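Local coordinates for cell wall binding protein cwp8 (Peptoclostridium difficile, PDB 5J6Q), which probably attaches to the bacterial cell wall through its three CWB2 repeats, as a cell-surface protein associated with the S-layer, at residues A[286-291]-A[575-580]; A[426-431]-A[528-533]; A[433-438]-A[538-543]; A[498-503]-A[553-558]; A[516-521]-A[546-551]. All blocks are in the same frame, centred on the assembly; numbering follows the deposited sequence.

Interaction 1 of 5, residues A[286-291]-A[575-580]; sequences VEVLSG and IGEGIA
Ser290 and Glu577 are brought together by two torsions: OG of Ser290 sits between its own N and carbonyl carbon (chi1 63°), while Glu577 bends at chi2 (-65°), which swings CD round toward that hydroxyl. Ser290 OG donates to Glu577 OE1 at 2.8 Å, meeting the oxygen on its anti side and slightly out of the carboxylate plane. The same OE1 lies 3.6 Å from Val288 CG1, the Val288 and Glu577 side chains meeting at about a right angle, and it has a long, weak ion pair with Arg206. Strand 286-289 forms one border of a four-stranded parallel sheet and lies beside strand 572-575, so that chain from the first and third CWB2 sequence repeats shares one sheet. Leu289 and Ile575 form the parallel bridge here. Gly576 N donates to Leu289 O at 2.9 Å in a nearly straight bond, and Ile575 CA adds a CA-H...O contact to that carbonyl. The two side chains lie on one face of the sheet and cross obliquely, with Leu289 CD1 4.0 Å from Ile575 CD1; Leu539 and Ala536 of helix 531-542 pack against Leu289 and Ile575 respectively. Beyond the bridge the chains press close, Ser290 CB standing 3.5 Å from Gly576 CA. Gly576 has phi 85°, where a side chain would collide with the carbonyl oxygen of Ile575.

Interaction 2 of 5, residues A[426-431]-A[528-533]; sequences GEADAM and GQLVDA. With SO4 (sulfate ion), chain D.
Leu530 and Met431 fit past each other where helix 427-430 meets the start of helix 531-542, a helix-helix interface between the second and third CWB2 repeats. Apolar contacts carry it. Leu530 reaches across with one methyl: CD1 lies 3.5 Å from Ala428 CA and 4.0 Å from Ala428 CB, and touches Glu427 CG as well. Met431 comes the other way, its CG anti to the backbone N (chi1 -169°); further bends at chi2 and chi3 fold CE back over Leu530 CB, 3.6 Å away.

No hydrogen bond joins the two segments, and the polar groups are engaged elsewhere. Glu427 OE2 bonds Asn527 ND2, and Gln529 OE1 bonds Lys520 NZ. Gln529 NE2 donates to O1 of a sulfate, probably from the crystallisation liquor, at 3.2 Å with an angle of 164°; Arg294 NE bonds the same ion.

Ala533 packs against the thioether: its CB lies 3.8 Å from Met431 SD and tighter still, 3.5 Å, from Met431 CG.

Interaction 3 of 5, residues A[433-438]-A[538-543]; sequences ISARAA and PLAASS
Ala541 presses its methyl into helix 434-438, and since the side chain begins and ends at CB, that one atom makes all of its side-chain contact. Ala541 CB lies 3.5 Å from the carbonyl oxygen of Ala435 and, one turn further along the partner helix, 3.5 Å from Ala438 CB. Alanines on both helices thus bring two methyls and a backbone oxygen into direct contact. Ala435 CB takes a neighbouring place: it rests 3.9 Å from Ala540 CB and 4.1 Å from Ala541 N. Ala438 CB also approaches Pro538 CA, at 4.3 Å. With such short side chains the backbones come close, the CA atoms of Ala435 and Ala541 standing 4.6 Å apart. The axes of the two short helical segments approach to 7.6 Å and cross at -59°.

No hydrogen bond links the segments. Backbone bonds run within each helix, as where Ala438 N donates to Ser434 O and Ser542 N to Pro538 O. Helix 531-542 is kinked at Pro538, whose N carries no hydrogen, and at Leu539, whose N has no bond to the turn before.

The two helices lie in the second and third CWB2 sequence ranges. Helix 329-334, within the first range, completes a three-way meeting: its Ser333 touches Ala438, Pro538 and Ala541. Nearby, Leu539 packs on helix 294-305, Ile433 on helix 498-509, and Ser543 OG bonds Lys515 NZ, just ahead of strand 516-519.

Interaction 4 of 5, residues A[498-503]-A[553-558]; sequences RKDTNA and ELSKSQ. With SO4 (sulfate ion), chain B; SO4 (sulfate ion), chain C.
The amino end of helix 556-565, with Ser555 as its N-cap, docks on helix 498-509 through Lys499, Asp500, Asn502 and Ala503. Gln558 is the third residue of the helix: its OE1 accepts Ser555 N at 2.9 Å, in the carbonyl plane and on a lone pair, the side-chain-to-N-cap bond found in capping boxes. Its CG is anti to the carbonyl carbon (chi1 -74°), and the extended chain carries the amide across to helix 498-509. Gln558 NE2 donates to Asn502 OD1 at 3.0 Å, the two amide planes standing 78° apart, and also bonds Leu549 O. Lys499 crosses Gln558 at about a right angle; Lys499 NZ gives OE1 a weak bond of 3.2 Å, its stronger partner being Thr550 OG1, while Lys499 CE packs 3.4 Å from Ser555 N.

Nearer the surface, Ser557 OG donates to Asp500 OD1 at 2.6 Å, meeting the oxygen almost along its C-O bond. Ala503 CB fills in beside it, 3.4 Å from Ser557 O. A sulfate, probably from the crystallisation liquor, lies at the helix start, taking Ser557 N at 3.0 Å and Lys556 N; the helix dipole would help hold it. A second sulfate, of the same likely origin, is bound by Arg498 N, NE and NH2.

Both helices lie at the edge strand 547-549 of the parallel sheet: Asn502 bonds Leu549 N and Ile547 O as well as Ser432 OG, Leu554 packs on Val548 and helix 581-590, and Arg498 reaches helix 427-430.

Interaction 5 of 5, residues A[516-521]-A[546-551]; sequences AYVAKD and PIVLTT. With SO4 (sulfate ion), chain H.
Tyr517 to Ala519 pair with Ile547 to Leu549 in a tight, buried parallel ladder. Its shortest bond runs from Val548 N to Tyr517 O, at 2.7 Å; Tyr517 N donates to Pro546 O, Ala519 N to Val548 O and Thr550 N to Ala519 O. The carbonyls of Tyr517, Val548 and Ala519 each receive a CA-H...O contact too. On one face Ala519 CB settles against Ile547 CG2, 3.8 Å away, with Leu549 CD2 beside it; this face lies under helix 531-542. On the other, Val518 and Val548 face helix 581-590, and Val518 CG2, anti to its backbone N, meets Thr550 CG2.

Past the strands the pairing turns polar and looser, with Lys520 partly exposed and a water between the chains. Asp521 puts CG between its N and carbonyl carbon (chi1 58°), and Thr551 OG1 donates to Asp521 OD1 at 2.6 Å from well above the carboxylate plane. The same OD1 accepts Tyr523 N, closing an Asx turn. The water donates to Asp521 OD2 at 2.8 Å and accepts from Thr551 N at 3.2 Å. At the start of the ladder the Tyr517 ring turns from strand 547-549 to helix 531-542, and its OH bonds Ser543 OG; a sulfate lies near, also bonded by Lys515 and Lys571, though the place of its O1 is doubtful.

Parallel neighbours joined through helix 531-542 make this a beta-alpha-beta crossover, the repeating unit of an open alpha/beta sheet, in keeping with the toprim-like fold described for CWB2 modules.

Interactions 1 and 5 share one parallel sheet, their centres 10 Å apart, joined where Ile575 N meets Val518 O at 2.9 Å and Ala580 N meets Thr551 O at 3.0 Å. Interactions 2 and 3 use successive parts of helix 531-542, the crossover helix of interaction 5, and pair it with the second CWB2 repeat. Interaction 4 lies beyond strand 547-549 and reaches interaction 5 through Arg498 NH1 and Asp521 O, 2.8 Å apart. Interaction 2 meets interaction 4 in a weak hydrogen bond between Asp429 OD1 and Thr501 OG1. In chain order, interaction 1 encloses all the others. Bound sulfates lie beside interactions 2, 4 and 5, and one also lies about 4 Å from the Leu289 side chain of interaction 1.

Interaction 1 of 5, residues A[286-291]-A[575-580]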
# COMPACT_ATOMS: atom_id res chain seq x y z
N VAL A 286 5.50 6.78 9.66
CA VAL A 286 4.23 7.52 9.51
C VAL A 286 3.14 6.50 9.50
O VAL A 286 3.14 5.56 8.68
CB VAL A 286 4.26 8.36 8.26
CG1 VAL A 286 2.93 9.17 8.10
CG2 VAL A 286 5.45 9.32 8.34
N GLU A 287 2.30 6.59 10.51
CA GLU A 287 1.15 5.66 10.69
C GLU A 287 -0.17 6.53 10.73
O GLU A 287 -0.13 7.64 11.29
CB GLU A 287 1.29 4.85 12.02
CG GLU A 287 1.95 3.48 11.76
CD GLU A 287 2.35 2.68 13.03
OE1 GLU A 287 1.72 2.87 14.07
OE2 GLU A 287 3.32 1.84 12.96
N VAL A 288 -1.25 6.04 10.13
CA VAL A 288 -2.57 6.65 10.15
C VAL A 288 -3.51 5.69 11.01
O VAL A 288 -3.57 4.45 10.80
CB VAL A 288 -3.08 6.79 8.70
CG1 VAL A 288 -4.45 7.48 8.64
CG2 VAL A 288 -2.07 7.55 7.88
N LEU A 289 -4.18 6.26 12.01
CA LEU A 289 -5.14 5.55 12.80
C LEU A 289 -6.53 6.19 12.33
O LEU A 289 -6.78 7.26 12.80
CB LEU A 289 -5.03 5.82 14.34
CG LEU A 289 -3.71 5.13 14.98
CD1 LEU A 289 -3.76 5.50 16.35
CD2 LEU A 289 -3.67 3.58 14.70
N SER A 290 -7.35 5.56 11.46
CA SER A 290 -8.60 6.18 11.12
C SER A 290 -9.54 5.23 10.52
O SER A 290 -9.14 4.12 10.21
CB SER A 290 -8.35 7.26 10.10
OG SER A 290 -7.84 6.55 8.99
N GLY A 291 -10.87 5.70 10.30
CA GLY A 291 -11.84 4.87 9.65
C GLY A 291 -12.67 5.83 8.81
O GLY A 291 -12.29 7.05 8.65
N ILE A 575 -4.16 10.99 13.23
CA ILE A 575 -5.45 10.47 13.65
C ILE A 575 -6.54 10.95 12.63
O ILE A 575 -6.63 12.20 12.44
CB ILE A 575 -5.93 11.06 15.04
CG1 ILE A 575 -4.79 10.85 16.15
CG2 ILE A 575 -7.25 10.33 15.54
CD1 ILE A 575 -4.39 9.43 16.12
N GLY A 576 -7.39 10.04 12.05
CA GLY A 576 -8.45 10.56 11.15
C GLY A 576 -7.98 10.76 9.74
O GLY A 576 -6.81 10.47 9.40
N GLU A 577 -8.86 11.26 8.90
CA GLU A 577 -8.62 11.45 7.47
C GLU A 577 -8.86 12.90 7.07
O GLU A 577 -9.36 13.66 7.89
CB GLU A 577 -9.63 10.55 6.65
CG GLU A 577 -9.28 9.09 6.72
CD GLU A 577 -7.96 8.72 6.08
OE1 GLU A 577 -7.38 7.70 6.51
OE2 GLU A 577 -7.51 9.42 5.15
N GLY A 578 -8.50 13.33 5.86
CA GLY A 578 -8.74 14.76 5.54
C GLY A 578 -7.62 15.71 5.96
O GLY A 578 -7.79 16.92 6.03
N ILE A 579 -6.43 15.17 6.31
CA ILE A 579 -5.35 16.06 6.64
C ILE A 579 -4.52 16.13 5.42
O ILE A 579 -4.16 15.10 4.86
CB ILE A 579 -4.56 15.56 7.92
CG1 ILE A 579 -5.41 15.80 9.28
CG2 ILE A 579 -3.27 16.35 7.96
CD1 ILE A 579 -5.02 14.86 10.43
N ALA A 580 -4.19 17.35 4.95
CA ALA A 580 -3.40 17.55 3.71
C ALA A 580 -2.03 16.80 3.83
O ALA A 580 -1.36 16.94 4.87
CB ALA A 580 -3.12 19.04 3.59

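Interaction 2 of 5, residues A[426-431]-A[528-533]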
# COMPACT_ATOMS: atom_id res chain seq x y z
N GLY A 426 -14.15 27.79 24.30
CA GLY A 426 -12.79 27.67 23.79
C GLY A 426 -12.35 26.28 23.43
O GLY A 426 -11.18 25.94 23.69
N GLU A 427 -13.22 25.47 22.82
CA GLU A 427 -12.78 24.07 22.58
C GLU A 427 -11.59 23.89 21.57
O GLU A 427 -10.79 23.02 21.76
CB GLU A 427 -13.94 23.19 22.16
CG GLU A 427 -14.53 23.54 20.81
CD GLU A 427 -16.00 23.86 20.92
OE1 GLU A 427 -16.64 23.40 21.89
OE2 GLU A 427 -16.52 24.59 20.03
N ALA A 428 -11.51 24.69 20.55
CA ALA A 428 -10.44 24.59 19.61
C ALA A 428 -9.08 24.97 20.29
O ALA A 428 -8.10 24.48 19.78
CB ALA A 428 -10.71 25.53 18.48
N ASP A 429 -9.05 25.87 21.38
CA ASP A 429 -7.80 26.22 22.11
C ASP A 429 -7.53 25.18 23.15
O ASP A 429 -6.36 24.87 23.46
CB ASP A 429 -7.87 27.56 22.89
CG ASP A 429 -7.79 28.76 22.02
OD1 ASP A 429 -7.31 28.64 20.83
OD2 ASP A 429 -8.18 29.83 22.47
N ALA A 430 -8.61 24.69 23.74
CA ALA A 430 -8.57 23.73 24.82
C ALA A 430 -8.03 22.40 24.43
O ALA A 430 -7.17 21.91 25.15
CB ALA A 430 -9.95 23.58 25.41
N MET A 431 -8.52 21.80 23.31
CA MET A 431 -8.10 20.52 22.79
C MET A 431 -6.58 20.35 22.72
O MET A 431 -6.09 19.26 22.76
CB MET A 431 -8.57 20.44 21.37
CG MET A 431 -8.43 19.14 20.84
SD MET A 431 -9.68 18.05 21.62
CE MET A 431 -11.15 18.97 21.20
N GLY A 528 -16.98 20.38 15.45
CA GLY A 528 -17.29 18.98 15.61
C GLY A 528 -16.14 18.11 15.10
O GLY A 528 -15.97 16.97 15.58
N GLN A 529 -15.27 18.64 14.15
CA GLN A 529 -14.18 17.81 13.62
C GLN A 529 -13.00 17.65 14.65
O GLN A 529 -12.03 16.94 14.38
CB GLN A 529 -13.66 18.40 12.29
CG GLN A 529 -14.70 18.22 11.17
CD GLN A 529 -15.03 16.79 10.92
OE1 GLN A 529 -14.19 15.97 10.64
NE2 GLN A 529 -16.32 16.50 10.92
N LEU A 530 -13.10 18.31 15.77
CA LEU A 530 -12.11 18.18 16.83
C LEU A 530 -12.30 16.86 17.55
O LEU A 530 -11.47 16.49 18.43
CB LEU A 530 -12.23 19.35 17.82
CG LEU A 530 -11.62 20.68 17.20
CD1 LEU A 530 -12.01 21.74 18.27
CD2 LEU A 530 -10.05 20.66 17.10
N VAL A 531 -13.34 16.10 17.16
CA VAL A 531 -13.57 14.83 17.89
C VAL A 531 -12.41 13.86 17.75
O VAL A 531 -12.12 13.12 18.68
CB VAL A 531 -14.88 14.19 17.38
CG1 VAL A 531 -14.75 13.91 15.87
CG2 VAL A 531 -15.16 12.88 18.16
N ASP A 532 -11.71 13.86 16.59
CA ASP A 532 -10.59 12.92 16.44
C ASP A 532 -9.47 13.23 17.50
O ASP A 532 -8.89 12.34 18.12
CB ASP A 532 -10.04 13.00 14.99
CG ASP A 532 -10.97 12.34 13.96
OD1 ASP A 532 -11.93 11.62 14.38
OD2 ASP A 532 -10.75 12.53 12.79
N ALA A 533 -9.17 14.49 17.63
CA ALA A 533 -8.22 15.01 18.52
C ALA A 533 -8.61 14.52 19.95
O ALA A 533 -7.76 13.97 20.64
CB ALA A 533 -8.22 16.53 18.46
S SO4 D . -17.43 12.24 10.43
O1 SO4 D . -17.79 13.68 10.54
O2 SO4 D . -17.83 11.71 9.24
O3 SO4 D . -18.03 11.47 11.43
O4 SO4 D . -15.91 12.10 10.55

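Interaction 3 of 5, residues A[433-438]-A[538-543]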
# COMPACT_ATOMS: atom_id res chain seq x y z
N ILE A 433 -4.47 21.14 24.99
CA ILE A 433 -3.93 20.78 26.32
C ILE A 433 -4.49 19.46 26.81
O ILE A 433 -4.06 19.02 27.86
CB ILE A 433 -4.27 22.03 27.23
CG1 ILE A 433 -3.31 22.10 28.43
CG2 ILE A 433 -5.72 21.93 27.73
CD1 ILE A 433 -1.80 22.01 28.09
N SER A 434 -5.45 18.78 26.08
CA SER A 434 -5.95 17.49 26.55
C SER A 434 -4.85 16.44 26.77
O SER A 434 -4.90 15.82 27.81
CB SER A 434 -7.00 16.94 25.57
OG SER A 434 -8.17 17.74 25.72
N ALA A 435 -3.89 16.23 25.85
CA ALA A 435 -2.91 15.17 26.08
C ALA A 435 -2.12 15.47 27.37
O ALA A 435 -1.96 14.62 28.17
CB ALA A 435 -1.93 15.08 24.90
N ARG A 436 -1.62 16.72 27.50
CA ARG A 436 -0.79 17.11 28.63
C ARG A 436 -1.55 16.90 29.91
O ARG A 436 -0.96 16.33 30.85
CB ARG A 436 -0.36 18.57 28.46
CG ARG A 436 0.16 19.19 29.71
CD ARG A 436 1.51 18.52 30.00
NE ARG A 436 2.12 19.05 31.20
CZ ARG A 436 3.43 18.97 31.47
NH1 ARG A 436 3.90 19.47 32.60
NH2 ARG A 436 4.27 18.38 30.60
N ALA A 437 -2.86 17.29 29.94
CA ALA A 437 -3.63 17.10 31.14
C ALA A 437 -3.86 15.63 31.40
O ALA A 437 -3.70 15.21 32.57
CB ALA A 437 -4.96 17.79 31.04
N ALA A 438 -4.23 14.83 30.35
CA ALA A 438 -4.45 13.41 30.52
C ALA A 438 -3.15 12.80 31.06
O ALA A 438 -3.20 11.86 31.82
CB ALA A 438 -4.79 12.72 29.21
N PRO A 538 -5.76 10.57 25.16
CA PRO A 538 -5.16 9.63 26.18
C PRO A 538 -4.10 8.83 25.52
O PRO A 538 -3.15 8.36 26.18
CB PRO A 538 -6.37 8.76 26.64
CG PRO A 538 -7.61 9.30 25.75
CD PRO A 538 -7.22 10.64 25.29
N LEU A 539 -4.26 8.59 24.16
CA LEU A 539 -3.25 7.86 23.46
C LEU A 539 -1.97 8.71 23.38
O LEU A 539 -0.85 8.22 23.74
CB LEU A 539 -3.79 7.43 22.10
CG LEU A 539 -2.69 7.03 21.13
CD1 LEU A 539 -2.07 5.72 21.57
CD2 LEU A 539 -3.25 6.78 19.76
N ALA A 540 -2.09 9.98 22.95
CA ALA A 540 -0.91 10.83 22.95
C ALA A 540 -0.37 10.98 24.42
O ALA A 540 0.84 11.03 24.57
CB ALA A 540 -1.21 12.19 22.42
N ALA A 541 -1.28 11.06 25.47
CA ALA A 541 -0.78 11.14 26.87
C ALA A 541 0.09 9.90 27.18
O ALA A 541 1.20 10.06 27.73
CB ALA A 541 -1.95 11.16 27.85
N SER A 542 -0.39 8.68 26.83
CA SER A 542 0.39 7.40 27.09
C SER A 542 1.76 7.49 26.41
O SER A 542 2.74 6.93 26.88
CB SER A 542 -0.35 6.18 26.54
OG SER A 542 -1.51 5.93 27.33
N SER A 543 1.86 8.19 25.29
CA SER A 543 3.18 8.32 24.64
C SER A 543 3.93 9.62 25.07
O SER A 543 4.91 9.96 24.41
CB SER A 543 3.02 8.34 23.09
OG SER A 543 2.35 7.19 22.57

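Interaction 4 of 5, residues A[498-503]-A[553-558]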
# COMPACT_ATOMS: atom_id res chain seq x y z
N ARG A 498 -6.34 29.35 16.97
CA ARG A 498 -6.16 28.02 17.52
C ARG A 498 -4.83 27.31 17.11
O ARG A 498 -4.38 26.45 17.87
CB ARG A 498 -7.38 27.13 17.08
CG ARG A 498 -7.22 26.63 15.65
CD ARG A 498 -8.53 26.04 15.14
NE ARG A 498 -9.68 26.96 15.36
CZ ARG A 498 -10.96 26.57 15.35
NH1 ARG A 498 -11.28 25.30 15.17
NH2 ARG A 498 -11.93 27.47 15.46
N LYS A 499 -4.24 27.66 15.93
CA LYS A 499 -3.03 27.07 15.47
C LYS A 499 -1.87 27.76 16.32
O LYS A 499 -0.94 27.03 16.74
CB LYS A 499 -2.78 27.20 13.97
CG LYS A 499 -3.81 26.41 13.19
CD LYS A 499 -3.82 26.71 11.78
CE LYS A 499 -2.76 25.89 11.12
NZ LYS A 499 -3.09 24.47 11.16
N ASP A 500 -1.95 29.06 16.57
CA ASP A 500 -0.98 29.72 17.44
C ASP A 500 -1.10 29.20 18.85
O ASP A 500 -0.10 28.98 19.49
CB ASP A 500 -1.10 31.22 17.42
CG ASP A 500 -0.95 31.76 16.06
OD1 ASP A 500 -0.10 31.18 15.26
OD2 ASP A 500 -1.72 32.72 15.72
N THR A 501 -2.29 28.97 19.37
CA THR A 501 -2.37 28.33 20.71
C THR A 501 -1.72 26.94 20.74
O THR A 501 -1.02 26.58 21.71
CB THR A 501 -3.81 28.20 21.10
OG1 THR A 501 -4.39 29.53 21.08
CG2 THR A 501 -4.02 27.49 22.43
N ASN A 502 -2.04 26.13 19.71
CA ASN A 502 -1.47 24.79 19.64
C ASN A 502 0.02 24.94 19.64
O ASN A 502 0.67 24.22 20.44
CB ASN A 502 -1.92 24.05 18.41
CG ASN A 502 -1.52 22.64 18.29
OD1 ASN A 502 -0.84 22.26 17.27
ND2 ASN A 502 -1.93 21.81 19.20
N ALA A 503 0.60 25.86 18.78
CA ALA A 503 2.06 26.05 18.83
C ALA A 503 2.53 26.43 20.24
O ALA A 503 3.56 25.87 20.67
CB ALA A 503 2.58 27.14 17.82
N GLU A 553 -2.17 23.16 5.60
CA GLU A 553 -0.77 23.31 6.06
C GLU A 553 -0.64 23.97 7.43
O GLU A 553 -1.49 24.72 7.93
CB GLU A 553 0.11 24.09 5.01
CG GLU A 553 -0.25 25.59 4.89
CD GLU A 553 0.89 26.43 4.23
OE1 GLU A 553 0.75 27.68 4.20
OE2 GLU A 553 1.92 25.86 3.76
N LEU A 554 0.48 23.66 8.08
CA LEU A 554 0.84 24.25 9.38
C LEU A 554 0.95 25.71 9.38
O LEU A 554 1.33 26.29 8.38
CB LEU A 554 2.25 23.82 9.77
CG LEU A 554 2.47 22.36 10.08
CD1 LEU A 554 3.91 22.13 10.65
CD2 LEU A 554 1.50 21.94 11.06
N SER A 555 0.59 26.33 10.47
CA SER A 555 0.96 27.71 10.50
C SER A 555 2.49 27.82 10.66
O SER A 555 3.18 26.84 11.05
CB SER A 555 0.32 28.41 11.70
OG SER A 555 0.92 28.07 12.95
N LYS A 556 3.00 29.04 10.38
CA LYS A 556 4.39 29.36 10.58
C LYS A 556 4.70 29.20 12.05
O LYS A 556 5.76 28.58 12.38
CB LYS A 556 4.67 30.82 10.09
CG LYS A 556 4.94 30.82 8.58
CD LYS A 556 5.62 32.12 8.11
CE LYS A 556 4.69 33.32 8.16
NZ LYS A 556 3.78 33.38 6.98
N SER A 557 3.85 29.71 12.94
CA SER A 557 4.08 29.55 14.41
C SER A 557 4.24 28.02 14.79
O SER A 557 5.11 27.63 15.59
CB SER A 557 2.94 30.20 15.19
OG SER A 557 1.77 29.44 14.86
N GLN A 558 3.44 27.13 14.15
CA GLN A 558 3.57 25.69 14.38
C GLN A 558 4.81 25.12 13.77
O GLN A 558 5.52 24.31 14.43
CB GLN A 558 2.37 24.91 13.80
CG GLN A 558 1.09 25.10 14.71
CD GLN A 558 -0.17 24.51 13.92
OE1 GLN A 558 -0.27 24.68 12.74
NE2 GLN A 558 -1.03 23.64 14.57
S SO4 B . 1.28 32.36 10.57
O1 SO4 B . 2.13 33.64 10.36
O2 SO4 B . 1.34 31.50 9.29
O3 SO4 B . -0.14 32.78 10.80
O4 SO4 B . 1.76 31.63 11.89
S SO4 C . -9.79 30.76 15.63
O1 SO4 C . -9.31 31.22 14.38
O2 SO4 C . -9.82 31.80 16.50
O3 SO4 C . -8.93 29.66 16.16
O4 SO4 C . -11.15 30.27 15.44

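Interaction 5 of 5, residues A[516-521]-A[546-551]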
# COMPACT_ATOMS: atom_id res chain seq x y z
N ALA A 516 5.06 12.46 17.61
CA ALA A 516 4.15 13.60 17.35
C ALA A 516 2.88 12.96 16.79
O ALA A 516 2.95 12.03 15.93
CB ALA A 516 4.75 14.60 16.31
N TYR A 517 1.78 13.35 17.32
CA TYR A 517 0.52 12.94 16.75
C TYR A 517 -0.09 14.17 15.95
O TYR A 517 0.22 15.32 16.30
CB TYR A 517 -0.41 12.63 17.91
CG TYR A 517 -0.10 11.29 18.55
CD1 TYR A 517 0.95 11.14 19.44
CD2 TYR A 517 -0.86 10.16 18.26
CE1 TYR A 517 1.24 9.92 20.03
CE2 TYR A 517 -0.57 8.92 18.84
CZ TYR A 517 0.48 8.82 19.73
OH TYR A 517 0.82 7.62 20.25
N VAL A 518 -0.97 13.97 14.94
CA VAL A 518 -1.56 15.19 14.25
C VAL A 518 -3.05 14.92 14.00
O VAL A 518 -3.40 13.78 13.67
CB VAL A 518 -0.73 15.47 12.94
CG1 VAL A 518 -0.62 14.26 12.03
CG2 VAL A 518 -1.32 16.62 12.14
N ALA A 519 -3.94 15.95 14.16
CA ALA A 519 -5.34 15.70 13.98
C ALA A 519 -6.04 16.95 13.42
O ALA A 519 -5.49 18.03 13.53
CB ALA A 519 -5.93 15.37 15.35
N LYS A 520 -7.25 16.84 12.89
CA LYS A 520 -7.86 18.11 12.26
C LYS A 520 -8.10 19.10 13.22
O LYS A 520 -8.48 18.78 14.34
CB LYS A 520 -9.15 17.67 11.59
CG LYS A 520 -8.74 16.86 10.38
CD LYS A 520 -9.97 16.54 9.48
CE LYS A 520 -10.67 15.36 9.98
NZ LYS A 520 -11.97 15.33 9.34
N ASP A 521 -7.91 20.33 12.87
CA ASP A 521 -8.13 21.44 13.82
C ASP A 521 -9.57 22.08 13.85
O ASP A 521 -9.84 22.97 14.63
CB ASP A 521 -7.13 22.54 13.43
CG ASP A 521 -7.31 23.00 11.94
OD1 ASP A 521 -8.30 22.61 11.30
OD2 ASP A 521 -6.46 23.76 11.44
N PRO A 546 2.76 15.25 21.97
CA PRO A 546 1.72 16.27 21.70
C PRO A 546 0.78 15.91 20.42
O PRO A 546 1.08 15.04 19.62
CB PRO A 546 2.55 17.49 21.38
CG PRO A 546 3.64 16.88 20.48
CD PRO A 546 4.07 15.67 21.42
N ILE A 547 -0.32 16.66 20.29
CA ILE A 547 -1.19 16.51 19.16
C ILE A 547 -1.03 17.84 18.39
O ILE A 547 -1.35 18.89 18.91
CB ILE A 547 -2.66 16.26 19.53
CG1 ILE A 547 -2.79 14.88 20.19
CG2 ILE A 547 -3.58 16.32 18.15
CD1 ILE A 547 -4.23 14.51 20.71
N VAL A 548 -0.45 17.80 17.21
CA VAL A 548 -0.37 19.02 16.41
C VAL A 548 -1.82 19.17 15.78
O VAL A 548 -2.30 18.21 15.17
CB VAL A 548 0.70 18.77 15.31
CG1 VAL A 548 0.68 19.89 14.20
CG2 VAL A 548 2.10 18.68 15.99
N LEU A 549 -2.49 20.32 15.91
CA LEU A 549 -3.83 20.40 15.27
C LEU A 549 -3.71 21.15 13.94
O LEU A 549 -3.35 22.36 13.87
CB LEU A 549 -4.79 21.15 16.17
CG LEU A 549 -5.11 20.40 17.47
CD1 LEU A 549 -5.92 21.35 18.36
CD2 LEU A 549 -5.86 19.05 17.22
N THR A 550 -3.98 20.38 12.85
CA THR A 550 -4.00 21.06 11.60
C THR A 550 -4.88 20.29 10.57
O THR A 550 -4.95 19.06 10.65
CB THR A 550 -2.58 21.19 11.00
OG1 THR A 550 -2.63 22.21 9.97
CG2 THR A 550 -2.14 19.93 10.35
N THR A 551 -5.52 21.04 9.63
CA THR A 551 -6.23 20.34 8.53
C THR A 551 -5.48 20.57 7.26
O THR A 551 -5.22 19.66 6.50
CB THR A 551 -7.70 20.82 8.38
OG1 THR A 551 -8.32 20.64 9.63
CG2 THR A 551 -8.47 19.97 7.32
S SO4 H . 0.71 5.13 17.99
O1 SO4 H . -0.05 6.38 17.82
O2 SO4 H . 0.37 4.20 16.74
O3 SO4 H . 2.20 5.23 18.09
O4 SO4 H . 0.10 4.80 19.25
O HOH W 1 -5.68 24.07 8.75